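Local coordinates for protein CopN (Chlamydia pneumoniae, PDB 4NRH) that probably acts as a type III secretion gatekeeper, binding a translocator chaperone and helping to set the order in which translocators are secreted, at residues A194-V206 with L224-I236. Sequence-based numbering, arbitrary orientation.
Sequences AVLTSYDYFESRV and LNFVKVAESYHKI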
ATOM      1  N   ALA A 194      -4.635   2.742  -1.916  1.00 34.24           N
ATOM      2  CA  ALA A 194      -4.617   2.079  -3.215  1.00 38.36           C
ATOM      3  C   ALA A 194      -5.969   2.231  -3.904  1.00 40.66           C
ATOM      4  O   ALA A 194      -6.044   2.548  -5.092  1.00 41.11           O
ATOM      5  CB  ALA A 194      -4.257   0.609  -3.060  1.00 27.15           C
ATOM      6  N   VAL A 195      -7.035   1.998  -3.144  1.00 31.75           N
ATOM      7  CA  VAL A 195      -8.399   2.162  -3.634  1.00 31.91           C
ATOM      8  C   VAL A 195      -8.656   3.593  -4.111  1.00 39.49           C
ATOM      9  O   VAL A 195      -9.297   3.810  -5.141  1.00 43.34           O
ATOM     10  CB  VAL A 195      -9.426   1.782  -2.543  1.00 35.63           C
ATOM     11  CG1 VAL A 195     -10.825   2.239  -2.928  1.00 37.62           C
ATOM     12  CG2 VAL A 195      -9.404   0.281  -2.299  1.00 31.17           C
ATOM     13  N   LEU A 196      -8.130   4.563  -3.368  1.00 36.50           N
ATOM     14  CA  LEU A 196      -8.304   5.976  -3.699  1.00 36.14           C
ATOM     15  C   LEU A 196      -7.723   6.352  -5.061  1.00 33.94           C
ATOM     16  O   LEU A 196      -8.227   7.258  -5.724  1.00 33.15           O
ATOM     17  CB  LEU A 196      -7.675   6.857  -2.616  1.00 28.80           C
ATOM     18  CG  LEU A 196      -8.437   6.963  -1.293  1.00 33.98           C
ATOM     19  CD1 LEU A 196      -7.642   7.773  -0.284  1.00 37.30           C
ATOM     20  CD2 LEU A 196      -9.807   7.577  -1.519  1.00 37.63           C
ATOM     21  N   THR A 197      -6.660   5.667  -5.470  1.00 31.07           N
ATOM     22  CA  THR A 197      -6.032   5.934  -6.762  1.00 34.92           C
ATOM     23  C   THR A 197      -7.006   5.696  -7.913  1.00 32.71           C
ATOM     24  O   THR A 197      -6.965   6.398  -8.924  1.00 37.87           O
ATOM     25  CB  THR A 197      -4.779   5.066  -6.979  1.00 29.42           C
ATOM     26  OG1 THR A 197      -5.156   3.684  -7.043  1.00 36.71           O
ATOM     27  CG2 THR A 197      -3.785   5.266  -5.844  1.00 29.91           C
ATOM     28  N   SER A 198      -7.876   4.703  -7.755  1.00 30.44           N
ATOM     29  CA  SER A 198      -8.887   4.405  -8.764  1.00 31.33           C
ATOM     30  C   SER A 198      -9.903   5.535  -8.870  1.00 28.78           C
ATOM     31  O   SER A 198     -10.191   6.018  -9.963  1.00 30.60           O
ATOM     32  CB  SER A 198      -9.601   3.093  -8.444  1.00 34.93           C
ATOM     33  OG  SER A 198      -8.687   2.016  -8.392  1.00 49.14           O
ATOM     34  N   TYR A 199     -10.447   5.945  -7.727  1.00 31.38           N
ATOM     35  CA  TYR A 199     -11.393   7.054  -7.682  1.00 37.40           C
ATOM     36  C   TYR A 199     -10.772   8.316  -8.268  1.00 37.74           C
ATOM     37  O   TYR A 199     -11.423   9.052  -9.004  1.00 48.78           O
ATOM     38  CB  TYR A 199     -11.865   7.310  -6.249  1.00 37.40           C
ATOM     39  CG  TYR A 199     -12.846   6.279  -5.736  1.00 38.94           C
ATOM     40  CD1 TYR A 199     -12.406   5.106  -5.138  1.00 41.32           C
ATOM     41  CD2 TYR A 199     -14.216   6.481  -5.851  1.00 40.12           C
ATOM     42  CE1 TYR A 199     -13.302   4.162  -4.667  1.00 44.21           C
ATOM     43  CE2 TYR A 199     -15.119   5.546  -5.383  1.00 40.97           C
ATOM     44  CZ  TYR A 199     -14.658   4.390  -4.793  1.00 47.55           C
ATOM     45  OH  TYR A 199     -15.558   3.458  -4.328  1.00 50.38           O
ATOM     46  N   ASP A 200      -9.506   8.553  -7.939  1.00 35.99           N
ATOM     47  CA  ASP A 200      -8.775   9.696  -8.473  1.00 41.00           C
ATOM     48  C   ASP A 200      -8.641   9.590  -9.988  1.00 43.30           C
ATOM     49  O   ASP A 200      -8.810  10.576 -10.708  1.00 46.28           O
ATOM     50  CB  ASP A 200      -7.392   9.802  -7.826  1.00 45.98           C
ATOM     51  CG  ASP A 200      -6.551  10.918  -8.421  1.00 61.70           C
ATOM     52  OD1 ASP A 200      -5.890  10.682  -9.456  1.00 66.57           O
ATOM     53  OD2 ASP A 200      -6.552  12.032  -7.856  1.00 66.77           O
ATOM     54  N   TYR A 201      -8.334   8.387 -10.463  1.00 35.53           N
ATOM     55  CA  TYR A 201      -8.166   8.147 -11.890  1.00 32.33           C
ATOM     56  C   TYR A 201      -9.467   8.365 -12.656  1.00 36.18           C
ATOM     57  O   TYR A 201      -9.497   9.093 -13.646  1.00 35.27           O
ATOM     58  CB  TYR A 201      -7.649   6.727 -12.134  1.00 34.55           C
ATOM     59  CG  TYR A 201      -7.481   6.381 -13.596  1.00 41.25           C
ATOM     60  CD1 TYR A 201      -6.478   6.968 -14.356  1.00 41.10           C
ATOM     61  CD2 TYR A 201      -8.325   5.470 -14.217  1.00 40.25           C
ATOM     62  CE1 TYR A 201      -6.319   6.658 -15.691  1.00 37.06           C
ATOM     63  CE2 TYR A 201      -8.173   5.152 -15.554  1.00 50.01           C
ATOM     64  CZ  TYR A 201      -7.167   5.750 -16.286  1.00 42.80           C
ATOM     65  OH  TYR A 201      -7.006   5.442 -17.615  1.00 50.11           O
ATOM     66  N   PHE A 202     -10.545   7.748 -12.183  1.00 35.65           N
ATOM     67  CA  PHE A 202     -11.829   7.826 -12.873  1.00 38.71           C
ATOM     68  C   PHE A 202     -12.470   9.208 -12.788  1.00 44.02           C
ATOM     69  O   PHE A 202     -13.147   9.633 -13.721  1.00 45.16           O
ATOM     70  CB  PHE A 202     -12.784   6.764 -12.323  1.00 39.96           C
ATOM     71  CG  PHE A 202     -12.376   5.358 -12.660  1.00 44.07           C
ATOM     72  CD1 PHE A 202     -12.151   4.987 -13.976  1.00 42.57           C
ATOM     73  CD2 PHE A 202     -12.210   4.412 -11.665  1.00 37.75           C
ATOM     74  CE1 PHE A 202     -11.771   3.697 -14.292  1.00 36.06           C
ATOM     75  CE2 PHE A 202     -11.831   3.122 -11.975  1.00 34.63           C
ATOM     76  CZ  PHE A 202     -11.612   2.763 -13.290  1.00 34.39           C
ATOM     77  N   GLU A 203     -12.262   9.907 -11.674  1.00 43.19           N
ATOM     78  CA  GLU A 203     -12.815  11.251 -11.506  1.00 47.62           C
ATOM     79  C   GLU A 203     -12.325  12.184 -12.609  1.00 40.55           C
ATOM     80  O   GLU A 203     -13.052  13.068 -13.061  1.00 40.61           O
ATOM     81  CB  GLU A 203     -12.449  11.825 -10.135  1.00 50.30           C
ATOM     82  CG  GLU A 203     -12.981  13.233  -9.895  1.00 51.81           C
ATOM     83  CD  GLU A 203     -12.771  13.703  -8.470  1.00 56.12           C
ATOM     84  OE1 GLU A 203     -11.801  13.250  -7.828  1.00 55.45           O
ATOM     85  OE2 GLU A 203     -13.575  14.533  -7.994  1.00 53.62           O
ATOM     86  N   SER A 204     -11.083  11.983 -13.033  1.00 45.85           N
ATOM     87  CA  SER A 204     -10.497  12.771 -14.108  1.00 48.40           C
ATOM     88  C   SER A 204     -10.928  12.282 -15.492  1.00 52.13           C
ATOM     89  O   SER A 204     -11.307  13.079 -16.350  1.00 56.22           O
ATOM     90  CB  SER A 204      -8.971  12.753 -14.001  1.00 49.64           C
ATOM     91  OG  SER A 204      -8.367  13.060 -15.245  1.00 65.39           O
ATOM     92  N   ARG A 205     -10.866  10.970 -15.704  1.00 51.33           N
ATOM     93  CA  ARG A 205     -11.041  10.400 -17.039  1.00 43.40           C
ATOM     94  C   ARG A 205     -12.500  10.241 -17.482  1.00 41.67           C
ATOM     95  O   ARG A 205     -12.808  10.408 -18.661  1.00 39.76           O
ATOM     96  CB  ARG A 205     -10.344   9.040 -17.120  1.00 42.50           C
ATOM     97  CG  ARG A 205      -8.886   9.043 -16.682  1.00 53.84           C
ATOM     98  CD  ARG A 205      -8.043  10.012 -17.490  1.00 57.34           C
ATOM     99  NE  ARG A 205      -8.245   9.857 -18.927  1.00 72.58           N
ATOM    100  CZ  ARG A 205      -7.746  10.681 -19.842  1.00 78.10           C
ATOM    101  NH1 ARG A 205      -7.004  11.716 -19.470  1.00 82.17           N
ATOM    102  NH2 ARG A 205      -7.981  10.466 -21.129  1.00 66.50           N
ATOM    103  N   VAL A 206     -13.389   9.898 -16.552  1.00 37.76           N
ATOM    104  CA  VAL A 206     -14.794   9.669 -16.900  1.00 40.74           C
ATOM    105  C   VAL A 206     -15.471  10.893 -17.545  1.00 47.30           C
ATOM    106  O   VAL A 206     -16.152  10.742 -18.561  1.00 49.06           O
ATOM    107  CB  VAL A 206     -15.617   9.209 -15.667  1.00 35.43           C
ATOM    108  CG1 VAL A 206     -17.109   9.306 -15.943  1.00 39.47           C
ATOM    109  CG2 VAL A 206     -15.236   7.788 -15.276  1.00 34.53           C
ATOM    110  N   LEU A 224     -24.976   7.627 -14.322  1.00 53.74           N
ATOM    111  CA  LEU A 224     -23.579   7.253 -14.499  1.00 49.29           C
ATOM    112  C   LEU A 224     -22.621   8.328 -13.991  1.00 58.69           C
ATOM    113  O   LEU A 224     -22.699   9.485 -14.404  1.00 63.86           O
ATOM    114  CB  LEU A 224     -23.285   6.961 -15.970  1.00 49.60           C
ATOM    115  CG  LEU A 224     -21.828   6.605 -16.268  1.00 52.47           C
ATOM    116  CD1 LEU A 224     -21.451   5.297 -15.594  1.00 52.94           C
ATOM    117  CD2 LEU A 224     -21.582   6.535 -17.763  1.00 51.29           C
ATOM    118  N   ASN A 225     -21.723   7.942 -13.091  1.00 48.56           N
ATOM    119  CA  ASN A 225     -20.713   8.860 -12.577  1.00 46.76           C
ATOM    120  C   ASN A 225     -19.421   8.120 -12.246  1.00 49.13           C
ATOM    121  O   ASN A 225     -19.379   6.890 -12.290  1.00 53.74           O
ATOM    122  CB  ASN A 225     -21.240   9.604 -11.347  1.00 46.33           C
ATOM    123  CG  ASN A 225     -21.822   8.671 -10.303  1.00 47.67           C
ATOM    124  OD1 ASN A 225     -21.115   7.849  -9.722  1.00 45.72           O
ATOM    125  ND2 ASN A 225     -23.122   8.797 -10.059  1.00 52.40           N
ATOM    126  N   PHE A 226     -18.372   8.866 -11.913  1.00 43.51           N
ATOM    127  CA  PHE A 226     -17.057   8.266 -11.694  1.00 43.98           C
ATOM    128  C   PHE A 226     -17.024   7.341 -10.478  1.00 48.46           C
ATOM    129  O   PHE A 226     -16.199   6.431 -10.410  1.00 47.28           O
ATOM    130  CB  PHE A 226     -15.987   9.356 -11.561  1.00 44.28           C
ATOM    131  CG  PHE A 226     -15.995  10.069 -10.237  1.00 50.66           C
ATOM    132  CD1 PHE A 226     -16.833  11.150 -10.022  1.00 48.50           C
ATOM    133  CD2 PHE A 226     -15.144   9.674  -9.217  1.00 49.61           C
ATOM    134  CE1 PHE A 226     -16.835  11.813  -8.809  1.00 45.13           C
ATOM    135  CE2 PHE A 226     -15.142  10.332  -8.003  1.00 42.32           C
ATOM    136  CZ  PHE A 226     -15.988  11.403  -7.800  1.00 56.66           C
ATOM    137  N   VAL A 227     -17.917   7.577  -9.523  1.00 47.21           N
ATOM    138  CA  VAL A 227     -18.017   6.715  -8.351  1.00 43.19           C
ATOM    139  C   VAL A 227     -18.581   5.355  -8.751  1.00 50.78           C
ATOM    140  O   VAL A 227     -18.081   4.312  -8.322  1.00 45.59           O
ATOM    141  CB  VAL A 227     -18.895   7.346  -7.254  1.00 45.89           C
ATOM    142  CG1 VAL A 227     -19.068   6.383  -6.089  1.00 45.42           C
ATOM    143  CG2 VAL A 227     -18.284   8.657  -6.780  1.00 49.08           C
ATOM    144  N   LYS A 228     -19.622   5.375  -9.578  1.00 52.04           N
ATOM    145  CA  LYS A 228     -20.227   4.153 -10.095  1.00 51.05           C
ATOM    146  C   LYS A 228     -19.219   3.347 -10.906  1.00 42.41           C
ATOM    147  O   LYS A 228     -19.131   2.127 -10.770  1.00 41.29           O
ATOM    148  CB  LYS A 228     -21.451   4.480 -10.954  1.00 54.67           C
ATOM    149  CG  LYS A 228     -22.732   4.695 -10.164  1.00 73.54           C
ATOM    150  CD  LYS A 228     -23.158   3.422  -9.451  1.00 84.26           C
ATOM    151  CE  LYS A 228     -24.540   3.570  -8.834  1.00 86.91           C
ATOM    152  NZ  LYS A 228     -24.988   2.316  -8.168  1.00 83.84           N
ATOM    153  N   VAL A 229     -18.466   4.040 -11.755  1.00 39.22           N
ATOM    154  CA  VAL A 229     -17.454   3.403 -12.591  1.00 43.86           C
ATOM    155  C   VAL A 229     -16.344   2.792 -11.739  1.00 42.89           C
ATOM    156  O   VAL A 229     -15.882   1.682 -12.007  1.00 41.26           O
ATOM    157  CB  VAL A 229     -16.840   4.406 -13.591  1.00 44.40           C
ATOM    158  CG1 VAL A 229     -15.758   3.738 -14.421  1.00 42.42           C
ATOM    159  CG2 VAL A 229     -17.920   4.990 -14.491  1.00 42.26           C
ATOM    160  N   ALA A 230     -15.927   3.521 -10.707  1.00 36.98           N
ATOM    161  CA  ALA A 230     -14.886   3.048  -9.800  1.00 43.75           C
ATOM    162  C   ALA A 230     -15.320   1.797  -9.044  1.00 47.21           C
ATOM    163  O   ALA A 230     -14.523   0.884  -8.833  1.00 43.09           O
ATOM    164  CB  ALA A 230     -14.501   4.148  -8.819  1.00 41.61           C
ATOM    165  N   GLU A 231     -16.584   1.762  -8.638  1.00 42.37           N
ATOM    166  CA  GLU A 231     -17.120   0.608  -7.924  1.00 48.50           C
ATOM    167  C   GLU A 231     -17.209  -0.614  -8.833  1.00 41.01           C
ATOM    168  O   GLU A 231     -17.002  -1.741  -8.388  1.00 45.67           O
ATOM    169  CB  GLU A 231     -18.493   0.933  -7.328  1.00 42.10           C
ATOM    170  CG  GLU A 231     -18.432   1.873  -6.130  1.00 45.18           C
ATOM    171  CD  GLU A 231     -19.791   2.424  -5.743  1.00 50.76           C
ATOM    172  OE1 GLU A 231     -20.742   2.289  -6.542  1.00 51.51           O
ATOM    173  OE2 GLU A 231     -19.909   2.994  -4.638  1.00 55.14           O
ATOM    174  N   SER A 232     -17.520  -0.385 -10.106  1.00 41.78           N
ATOM    175  CA  SER A 232     -17.571  -1.468 -11.085  1.00 43.79           C
ATOM    176  C   SER A 232     -16.171  -2.019 -11.323  1.00 41.22           C
ATOM    177  O   SER A 232     -15.975  -3.231 -11.398  1.00 44.32           O
ATOM    178  CB  SER A 232     -18.184  -0.984 -12.402  1.00 42.45           C
ATOM    179  OG  SER A 232     -19.583  -0.799 -12.281  1.00 65.96           O
ATOM    180  N   TYR A 233     -15.209  -1.110 -11.443  1.00 35.84           N
ATOM    181  CA  TYR A 233     -13.800  -1.458 -11.614  1.00 40.86           C
ATOM    182  C   TYR A 233     -13.318  -2.365 -10.486  1.00 37.07           C
ATOM    183  O   TYR A 233     -12.654  -3.374 -10.726  1.00 36.25           O
ATOM    184  CB  TYR A 233     -12.955  -0.184 -11.683  1.00 40.86           C
ATOM    185  CG  TYR A 233     -11.473  -0.401 -11.890  1.00 36.15           C
ATOM    186  CD1 TYR A 233     -10.993  -1.050 -13.020  1.00 37.59           C
ATOM    187  CD2 TYR A 233     -10.550   0.072 -10.966  1.00 41.03           C
ATOM    188  CE1 TYR A 233      -9.635  -1.240 -13.214  1.00 41.50           C
ATOM    189  CE2 TYR A 233      -9.194  -0.108 -11.151  1.00 40.83           C
ATOM    190  CZ  TYR A 233      -8.740  -0.765 -12.276  1.00 45.31           C
ATOM    191  OH  TYR A 233      -7.388  -0.948 -12.458  1.00 44.94           O
ATOM    192  N   HIS A 234     -13.656  -1.997  -9.255  1.00 41.82           N
ATOM    193  CA  HIS A 234     -13.260  -2.768  -8.082  1.00 45.51           C
ATOM    194  C   HIS A 234     -14.020  -4.086  -7.994  1.00 47.70           C
ATOM    195  O   HIS A 234     -13.483  -5.089  -7.525  1.00 52.15           O
ATOM    196  CB  HIS A 234     -13.477  -1.946  -6.812  1.00 40.58           C
ATOM    197  CG  HIS A 234     -12.565  -0.766  -6.700  1.00 58.03           C
ATOM    198  ND1 HIS A 234     -12.951   0.423  -6.118  1.00 65.06           N
ATOM    199  CD2 HIS A 234     -11.282  -0.592  -7.094  1.00 55.47           C
ATOM    200  CE1 HIS A 234     -11.946   1.278  -6.161  1.00 66.32           C
ATOM    201  NE2 HIS A 234     -10.920   0.686  -6.747  1.00 59.58           N
ATOM    202  N   LYS A 235     -15.272  -4.076  -8.441  1.00 42.16           N
ATOM    203  CA  LYS A 235     -16.079  -5.291  -8.496  1.00 46.72           C
ATOM    204  C   LYS A 235     -15.451  -6.297  -9.450  1.00 52.79           C
ATOM    205  O   LYS A 235     -15.405  -7.496  -9.172  1.00 59.94           O
ATOM    206  CB  LYS A 235     -17.508  -4.970  -8.937  1.00 58.15           C
ATOM    207  CG  LYS A 235     -18.464  -6.150  -8.871  1.00 70.30           C
ATOM    208  CD  LYS A 235     -19.898  -5.711  -9.121  1.00 80.38           C
ATOM    209  CE  LYS A 235     -20.841  -6.901  -9.186  1.00 92.16           C
ATOM    210  NZ  LYS A 235     -22.240  -6.482  -9.483  1.00 98.85           N
ATOM    211  N   ILE A 236     -14.966  -5.792 -10.579  1.00 51.86           N
ATOM    212  CA  ILE A 236     -14.317  -6.622 -11.586  1.00 49.26           C
ATOM    213  C   ILE A 236     -12.952  -7.118 -11.102  1.00 55.65           C
ATOM    214  O   ILE A 236     -12.606  -8.284 -11.294  1.00 57.02           O
ATOM    215  CB  ILE A 236     -14.164  -5.853 -12.912  1.00 40.55           C
ATOM    216  CG1 ILE A 236     -15.539  -5.573 -13.520  1.00 47.85           C
ATOM    217  CG2 ILE A 236     -13.327  -6.636 -13.892  1.00 48.51           C
ATOM    218  CD1 ILE A 236     -15.486  -4.844 -14.844  1.00 54.91           C
TER
HETATM  219  O   HOH W   1     -17.927   3.564  -3.246  1.00 50.14           O
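Tyr199 is the knob of a knobs-into-holes contact: its ring settles among Val227, Ala230, Glu231 and His234, where segment 194-206 of the long helix 179-215 crosses segment 226-236 with axes 8.7 Å apart and chain directions 133° apart. The CB of Ala230 lies over one face of this ring, 3.8 Å from its centroid and almost on the normal, a CH-pi contact, while Val227 CG1 approaches the ring edge. Two more CH-pi contacts extend the seam. Val229 CG1 lies over one face of Phe202, toward the rim, and Glu203 CB sits over Phe226, with the extended acid chain running alongside the ring so that its carboxylate stacks nearly parallel to it. With CG between its own backbone N and carbonyl carbon (chi1 76°), the Phe226 ring is laid against Glu203. At the Val206 end, Val206 CG2 meets Val229 CG2 at 4.0 Å and also the CB of Phe226. Among the aromatic pairs, Phe202 directs its edge at the face of Tyr233 in an offset edge-to-face contact, planes at 77°, CZ reaching within 3.5 Å of Tyr233 CG. Tyr152 of helix 152-172 lies nearly parallel to Tyr199 and edge-to-face with Phe226.

Polar links are few. Ser198 OG and His234 NE2 share a hydrogen bond of 3.1 Å, the hydroxyl lying near the imidazole plane, and one water bridges Tyr199 OH to Glu231 OE2. The Tyr233 hydroxyl is hydrogen-bonded to Thr276 OG1. Asn225 OD1 caps Lys228 N at 2.9 Å.

In this strandless chain, rings interlocked with small aliphatic groups thus join helix 179-215 to the third helical domain of the Low calcium response E family, while Ser198, His234 and Tyr199 OH find polar partners beside the apolar packing.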